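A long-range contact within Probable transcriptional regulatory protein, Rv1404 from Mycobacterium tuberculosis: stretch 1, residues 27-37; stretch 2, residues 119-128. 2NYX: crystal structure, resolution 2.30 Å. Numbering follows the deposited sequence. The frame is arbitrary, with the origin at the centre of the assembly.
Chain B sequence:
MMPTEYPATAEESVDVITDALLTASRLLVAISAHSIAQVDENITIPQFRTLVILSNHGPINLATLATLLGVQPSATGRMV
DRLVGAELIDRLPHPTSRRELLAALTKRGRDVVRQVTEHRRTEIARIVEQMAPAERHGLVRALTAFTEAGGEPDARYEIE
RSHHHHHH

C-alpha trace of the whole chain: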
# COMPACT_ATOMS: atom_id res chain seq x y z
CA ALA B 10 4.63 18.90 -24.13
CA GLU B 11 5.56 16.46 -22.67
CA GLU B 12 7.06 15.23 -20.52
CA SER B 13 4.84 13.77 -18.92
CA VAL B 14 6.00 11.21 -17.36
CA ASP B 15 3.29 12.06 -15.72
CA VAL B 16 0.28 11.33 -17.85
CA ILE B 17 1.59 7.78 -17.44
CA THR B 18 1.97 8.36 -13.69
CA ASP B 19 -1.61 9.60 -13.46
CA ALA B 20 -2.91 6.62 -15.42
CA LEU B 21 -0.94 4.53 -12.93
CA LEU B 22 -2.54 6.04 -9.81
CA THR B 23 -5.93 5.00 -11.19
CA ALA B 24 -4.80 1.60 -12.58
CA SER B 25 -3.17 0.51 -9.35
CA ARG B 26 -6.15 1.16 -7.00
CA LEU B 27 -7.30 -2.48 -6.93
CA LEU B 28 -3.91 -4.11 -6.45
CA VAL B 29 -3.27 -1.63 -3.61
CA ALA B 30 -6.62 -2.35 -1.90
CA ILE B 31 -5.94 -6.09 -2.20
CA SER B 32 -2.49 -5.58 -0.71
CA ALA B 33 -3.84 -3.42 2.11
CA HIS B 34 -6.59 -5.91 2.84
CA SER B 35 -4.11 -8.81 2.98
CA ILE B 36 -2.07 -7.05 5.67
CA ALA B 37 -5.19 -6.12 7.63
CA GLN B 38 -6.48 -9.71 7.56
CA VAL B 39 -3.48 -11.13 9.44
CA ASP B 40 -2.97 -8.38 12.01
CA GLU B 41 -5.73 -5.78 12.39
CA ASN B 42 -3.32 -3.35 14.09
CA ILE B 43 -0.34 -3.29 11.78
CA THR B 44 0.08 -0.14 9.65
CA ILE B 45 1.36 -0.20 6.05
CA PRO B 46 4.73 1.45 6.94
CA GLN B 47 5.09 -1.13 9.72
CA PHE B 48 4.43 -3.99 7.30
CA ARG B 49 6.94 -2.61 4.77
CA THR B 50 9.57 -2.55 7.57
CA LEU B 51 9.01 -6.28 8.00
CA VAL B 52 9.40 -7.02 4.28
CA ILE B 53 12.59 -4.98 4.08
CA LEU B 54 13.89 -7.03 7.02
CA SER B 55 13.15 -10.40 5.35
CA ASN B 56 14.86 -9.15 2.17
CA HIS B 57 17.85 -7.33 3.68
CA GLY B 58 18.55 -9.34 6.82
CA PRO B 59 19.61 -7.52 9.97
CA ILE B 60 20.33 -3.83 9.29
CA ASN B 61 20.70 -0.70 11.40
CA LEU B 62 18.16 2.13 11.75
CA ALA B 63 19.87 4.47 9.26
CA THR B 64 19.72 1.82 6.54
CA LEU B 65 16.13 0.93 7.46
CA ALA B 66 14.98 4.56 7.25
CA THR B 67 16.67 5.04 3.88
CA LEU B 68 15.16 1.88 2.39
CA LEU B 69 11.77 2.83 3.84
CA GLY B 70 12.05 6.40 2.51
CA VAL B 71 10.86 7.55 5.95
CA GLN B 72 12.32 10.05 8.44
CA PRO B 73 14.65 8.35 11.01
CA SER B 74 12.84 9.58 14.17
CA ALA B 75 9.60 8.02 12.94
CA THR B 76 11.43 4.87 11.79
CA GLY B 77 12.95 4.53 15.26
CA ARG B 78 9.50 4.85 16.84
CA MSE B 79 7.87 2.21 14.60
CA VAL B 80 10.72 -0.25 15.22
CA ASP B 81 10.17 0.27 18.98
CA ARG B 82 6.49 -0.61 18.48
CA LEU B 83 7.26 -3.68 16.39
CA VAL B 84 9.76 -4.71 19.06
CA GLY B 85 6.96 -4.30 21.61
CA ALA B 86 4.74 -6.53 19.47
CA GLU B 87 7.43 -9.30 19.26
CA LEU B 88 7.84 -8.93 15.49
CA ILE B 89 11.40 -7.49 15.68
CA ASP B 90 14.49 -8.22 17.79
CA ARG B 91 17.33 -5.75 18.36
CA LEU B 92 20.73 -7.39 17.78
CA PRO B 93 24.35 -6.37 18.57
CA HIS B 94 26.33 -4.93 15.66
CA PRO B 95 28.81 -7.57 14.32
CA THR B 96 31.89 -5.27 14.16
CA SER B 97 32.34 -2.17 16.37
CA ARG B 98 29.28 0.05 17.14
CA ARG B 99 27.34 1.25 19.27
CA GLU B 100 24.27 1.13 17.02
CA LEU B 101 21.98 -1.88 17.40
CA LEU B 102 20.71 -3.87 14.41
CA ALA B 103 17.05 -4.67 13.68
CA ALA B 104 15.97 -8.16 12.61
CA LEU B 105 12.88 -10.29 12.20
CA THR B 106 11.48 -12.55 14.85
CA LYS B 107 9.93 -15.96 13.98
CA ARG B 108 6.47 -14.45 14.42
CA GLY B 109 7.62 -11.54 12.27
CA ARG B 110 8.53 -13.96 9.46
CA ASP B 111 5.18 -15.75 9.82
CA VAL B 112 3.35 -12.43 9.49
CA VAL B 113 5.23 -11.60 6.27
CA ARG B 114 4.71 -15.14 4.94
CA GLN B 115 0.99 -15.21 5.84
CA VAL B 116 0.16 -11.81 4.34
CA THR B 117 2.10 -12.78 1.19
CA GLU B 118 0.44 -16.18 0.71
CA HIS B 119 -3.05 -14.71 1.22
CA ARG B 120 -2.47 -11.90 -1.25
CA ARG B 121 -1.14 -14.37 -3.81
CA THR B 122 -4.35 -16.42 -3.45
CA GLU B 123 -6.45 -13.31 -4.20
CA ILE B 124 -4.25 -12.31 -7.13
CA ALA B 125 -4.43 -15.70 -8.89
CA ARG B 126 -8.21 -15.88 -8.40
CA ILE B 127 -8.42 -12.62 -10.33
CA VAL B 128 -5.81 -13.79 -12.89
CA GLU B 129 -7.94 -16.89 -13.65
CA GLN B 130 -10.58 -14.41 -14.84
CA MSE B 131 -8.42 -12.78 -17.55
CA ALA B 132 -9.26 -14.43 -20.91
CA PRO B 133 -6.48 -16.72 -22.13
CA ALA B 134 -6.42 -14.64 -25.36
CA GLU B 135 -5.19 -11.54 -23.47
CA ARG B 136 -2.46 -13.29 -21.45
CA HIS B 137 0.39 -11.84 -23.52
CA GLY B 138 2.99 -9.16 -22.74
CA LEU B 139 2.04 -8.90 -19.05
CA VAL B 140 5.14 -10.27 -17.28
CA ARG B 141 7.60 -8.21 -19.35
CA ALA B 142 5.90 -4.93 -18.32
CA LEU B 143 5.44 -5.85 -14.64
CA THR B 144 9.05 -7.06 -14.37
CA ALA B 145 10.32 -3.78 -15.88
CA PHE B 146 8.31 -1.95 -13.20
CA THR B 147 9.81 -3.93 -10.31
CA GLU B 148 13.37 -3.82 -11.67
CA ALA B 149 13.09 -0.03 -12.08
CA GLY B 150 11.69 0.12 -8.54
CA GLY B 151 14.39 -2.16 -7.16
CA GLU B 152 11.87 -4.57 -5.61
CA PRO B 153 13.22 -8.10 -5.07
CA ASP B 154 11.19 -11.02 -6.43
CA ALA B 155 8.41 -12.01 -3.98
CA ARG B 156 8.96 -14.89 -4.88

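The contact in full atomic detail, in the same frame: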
# COMPACT_ATOMS: atom_id res chain seq x y z
N LEU B 27 -6.90 -1.14 -7.34
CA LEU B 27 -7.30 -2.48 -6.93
C LEU B 27 -6.17 -3.27 -6.30
O LEU B 27 -6.33 -3.79 -5.20
CB LEU B 27 -7.94 -3.27 -8.08
CG LEU B 27 -8.57 -4.62 -7.71
CD1 LEU B 27 -9.45 -4.53 -6.47
CD2 LEU B 27 -9.36 -5.19 -8.86
N LEU B 28 -5.03 -3.36 -6.98
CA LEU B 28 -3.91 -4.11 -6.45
C LEU B 28 -3.58 -3.61 -5.05
O LEU B 28 -3.35 -4.42 -4.14
CB LEU B 28 -2.68 -3.99 -7.33
CG LEU B 28 -1.98 -5.29 -7.74
CD1 LEU B 28 -0.51 -5.05 -8.08
CD2 LEU B 28 -2.12 -6.41 -6.71
N VAL B 29 -3.57 -2.29 -4.89
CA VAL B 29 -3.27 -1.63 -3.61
C VAL B 29 -4.29 -2.00 -2.52
O VAL B 29 -3.91 -2.28 -1.39
CB VAL B 29 -3.14 -0.09 -3.78
CG1 VAL B 29 -3.31 0.64 -2.45
CG2 VAL B 29 -1.80 0.25 -4.39
N ALA B 30 -5.58 -2.00 -2.86
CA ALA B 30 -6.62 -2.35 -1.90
C ALA B 30 -6.49 -3.81 -1.50
O ALA B 30 -6.71 -4.13 -0.35
CB ALA B 30 -8.00 -2.09 -2.48
N ILE B 31 -6.15 -4.67 -2.46
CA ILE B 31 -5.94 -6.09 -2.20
C ILE B 31 -4.74 -6.29 -1.28
O ILE B 31 -4.78 -7.08 -0.35
CB ILE B 31 -5.72 -6.90 -3.51
CG1 ILE B 31 -7.02 -6.99 -4.33
CG2 ILE B 31 -5.22 -8.32 -3.20
CD1 ILE B 31 -6.83 -7.65 -5.70
N SER B 32 -3.67 -5.55 -1.56
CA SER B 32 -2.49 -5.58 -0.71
C SER B 32 -2.82 -5.13 0.71
O SER B 32 -2.48 -5.81 1.67
CB SER B 32 -1.38 -4.71 -1.30
OG SER B 32 -1.07 -5.13 -2.63
N ALA B 33 -3.52 -4.00 0.82
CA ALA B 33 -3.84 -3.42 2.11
C ALA B 33 -4.73 -4.35 2.90
O ALA B 33 -4.52 -4.54 4.09
CB ALA B 33 -4.50 -2.08 1.94
N HIS B 34 -5.70 -4.95 2.23
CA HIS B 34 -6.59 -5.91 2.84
C HIS B 34 -5.84 -7.13 3.36
O HIS B 34 -6.16 -7.63 4.43
CB HIS B 34 -7.68 -6.35 1.86
CG HIS B 34 -8.58 -7.41 2.41
ND1 HIS B 34 -8.60 -8.70 1.92
CD2 HIS B 34 -9.49 -7.38 3.41
CE1 HIS B 34 -9.48 -9.42 2.60
NE2 HIS B 34 -10.04 -8.64 3.51
N SER B 35 -4.86 -7.60 2.60
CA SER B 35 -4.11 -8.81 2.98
C SER B 35 -3.30 -8.61 4.27
O SER B 35 -3.17 -9.53 5.07
CB SER B 35 -3.23 -9.30 1.83
OG SER B 35 -2.04 -8.55 1.71
N ILE B 36 -2.76 -7.41 4.44
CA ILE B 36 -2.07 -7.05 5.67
C ILE B 36 -3.06 -7.02 6.82
O ILE B 36 -2.83 -7.62 7.87
CB ILE B 36 -1.42 -5.66 5.55
CG1 ILE B 36 -0.46 -5.62 4.36
CG2 ILE B 36 -0.69 -5.32 6.85
CD1 ILE B 36 0.06 -4.22 4.02
N ALA B 37 -4.18 -6.33 6.60
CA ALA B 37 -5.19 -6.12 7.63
C ALA B 37 -5.83 -7.41 8.09
O ALA B 37 -6.33 -7.48 9.22
CB ALA B 37 -6.24 -5.16 7.13
N HIS B 119 -1.65 -15.10 1.36
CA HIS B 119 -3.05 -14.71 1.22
C HIS B 119 -3.31 -13.75 0.06
O HIS B 119 -4.33 -13.87 -0.63
CB HIS B 119 -3.58 -14.13 2.53
CG HIS B 119 -3.86 -15.17 3.57
ND1 HIS B 119 -3.06 -15.36 4.68
CD2 HIS B 119 -4.84 -16.11 3.66
CE1 HIS B 119 -3.53 -16.35 5.40
NE2 HIS B 119 -4.62 -16.82 4.81
N ARG B 120 -2.38 -12.82 -0.15
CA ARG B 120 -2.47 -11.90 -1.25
C ARG B 120 -2.28 -12.63 -2.58
O ARG B 120 -2.97 -12.34 -3.56
CB ARG B 120 -1.45 -10.77 -1.10
CG ARG B 120 -1.63 -9.62 -2.11
CD ARG B 120 -0.49 -8.63 -2.01
NE ARG B 120 -0.35 -8.15 -0.64
CZ ARG B 120 0.65 -7.39 -0.19
NH1 ARG B 120 1.63 -7.00 -1.00
NH2 ARG B 120 0.66 -7.03 1.08
N ARG B 121 -1.35 -13.58 -2.61
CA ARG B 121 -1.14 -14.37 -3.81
C ARG B 121 -2.41 -15.14 -4.20
O ARG B 121 -2.73 -15.24 -5.38
CB ARG B 121 0.04 -15.32 -3.66
CG ARG B 121 0.55 -15.80 -5.00
CD ARG B 121 1.40 -17.04 -4.91
NE ARG B 121 1.91 -17.40 -6.24
CZ ARG B 121 1.28 -18.19 -7.11
NH1 ARG B 121 0.09 -18.70 -6.81
NH2 ARG B 121 1.83 -18.46 -8.28
N THR B 122 -3.11 -15.68 -3.21
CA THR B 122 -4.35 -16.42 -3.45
C THR B 122 -5.43 -15.53 -4.07
O THR B 122 -6.15 -15.96 -4.97
CB THR B 122 -4.88 -17.13 -2.17
OG1 THR B 122 -3.83 -17.89 -1.56
CG2 THR B 122 -6.02 -18.09 -2.49
N GLU B 123 -5.52 -14.28 -3.61
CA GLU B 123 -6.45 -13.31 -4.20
C GLU B 123 -6.04 -12.88 -5.60
O GLU B 123 -6.90 -12.65 -6.45
CB GLU B 123 -6.64 -12.06 -3.32
CG GLU B 123 -8.02 -11.98 -2.63
CD GLU B 123 -9.22 -11.91 -3.61
OE1 GLU B 123 -10.07 -12.83 -3.57
OE2 GLU B 123 -9.32 -10.95 -4.40
N ILE B 124 -4.73 -12.75 -5.83
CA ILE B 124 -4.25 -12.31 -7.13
C ILE B 124 -4.55 -13.34 -8.20
O ILE B 124 -5.12 -13.00 -9.23
CB ILE B 124 -2.75 -11.88 -7.09
CG1 ILE B 124 -2.61 -10.56 -6.32
CG2 ILE B 124 -2.18 -11.74 -8.52
CD1 ILE B 124 -1.16 -10.11 -6.05
N ALA B 125 -4.22 -14.61 -7.94
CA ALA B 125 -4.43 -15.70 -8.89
C ALA B 125 -5.90 -15.95 -9.21
O ALA B 125 -6.25 -16.25 -10.34
CB ALA B 125 -3.76 -16.98 -8.40
N ARG B 126 -6.77 -15.81 -8.20
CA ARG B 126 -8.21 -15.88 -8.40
C ARG B 126 -8.66 -14.87 -9.45
O ARG B 126 -9.49 -15.17 -10.32
CB ARG B 126 -8.94 -15.64 -7.08
CG ARG B 126 -10.44 -15.90 -7.15
CD ARG B 126 -11.17 -15.28 -5.96
NE ARG B 126 -11.08 -13.81 -5.95
CZ ARG B 126 -11.90 -13.00 -6.63
NH1 ARG B 126 -12.87 -13.50 -7.38
NH2 ARG B 126 -11.73 -11.69 -6.55
N ILE B 127 -8.11 -13.67 -9.37
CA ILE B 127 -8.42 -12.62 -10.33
C ILE B 127 -7.73 -12.86 -11.69
O ILE B 127 -8.30 -12.56 -12.74
CB ILE B 127 -8.12 -11.23 -9.73
CG1 ILE B 127 -9.11 -10.97 -8.58
CG2 ILE B 127 -8.22 -10.14 -10.79
CD1 ILE B 127 -8.81 -9.77 -7.72
N VAL B 128 -6.53 -13.43 -11.67
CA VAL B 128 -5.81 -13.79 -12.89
C VAL B 128 -6.50 -14.91 -13.69
O VAL B 128 -6.41 -14.95 -14.92
CB VAL B 128 -4.32 -14.13 -12.62
CG1 VAL B 128 -3.61 -14.58 -13.88
CG2 VAL B 128 -3.60 -12.93 -12.05

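Two helices far apart in sequence pack in a roughly antiparallel fashion, joined by a buried arginine that plugs into the opposite helix at one end of the contact and by aliphatic side chains along the rest. The axes approach to 9.4 Å with 146° between their N-to-C directions, and the two stretches together bury 420 Å². The closest CA pair is Ser 35 CA and Arg 120 CA, 5.5 Å apart. Arg 120, with the largest covered area of any residue here, is the knob: its side chain sits among Ile 31, Ser 32, Ser 35 and Ile 36. Arg 120 NE donates a hydrogen bond to Ser 35 OG (2.9 Å, N-H...O angle 160°). Ser 35 OG in turn donates to Ser 32 O at 2.8 Å. Ser 32 lies over one face of the guanidinium, its CA 3.3 Å from Arg 120 NE, while Ser 32 OG is turned to its own backbone, donating to Leu 28 O at 2.8 Å. At the guanidinium edge, Ile 36 CG1 is 3.7 Å from Arg 120 NH2; NH1 is hydrogen-bonded elsewhere in the structure. The arginine's aliphatic part also serves the packing: Arg 120 CG lies 4.0 Å from Ile 31 CG2. Ile 31 points toward the other helix, and its two branches meet different residues: Ile 31 CG2 also lies 4.0 Å from Glu 123 CB, and Ile 31 CD1 reaches Ile 127 CD1 at 3.5 Å. Glu 123 offers methylene to the contact, while its carboxylate forms a salt bridge within its own helix, Glu 123 OE1 to Arg 126 NE at 2.8 Å. Beside this, Leu 28 CD2 meets Ile 124 CD1 at 3.9 Å, both side chains leaving sideways and bringing their ends inward.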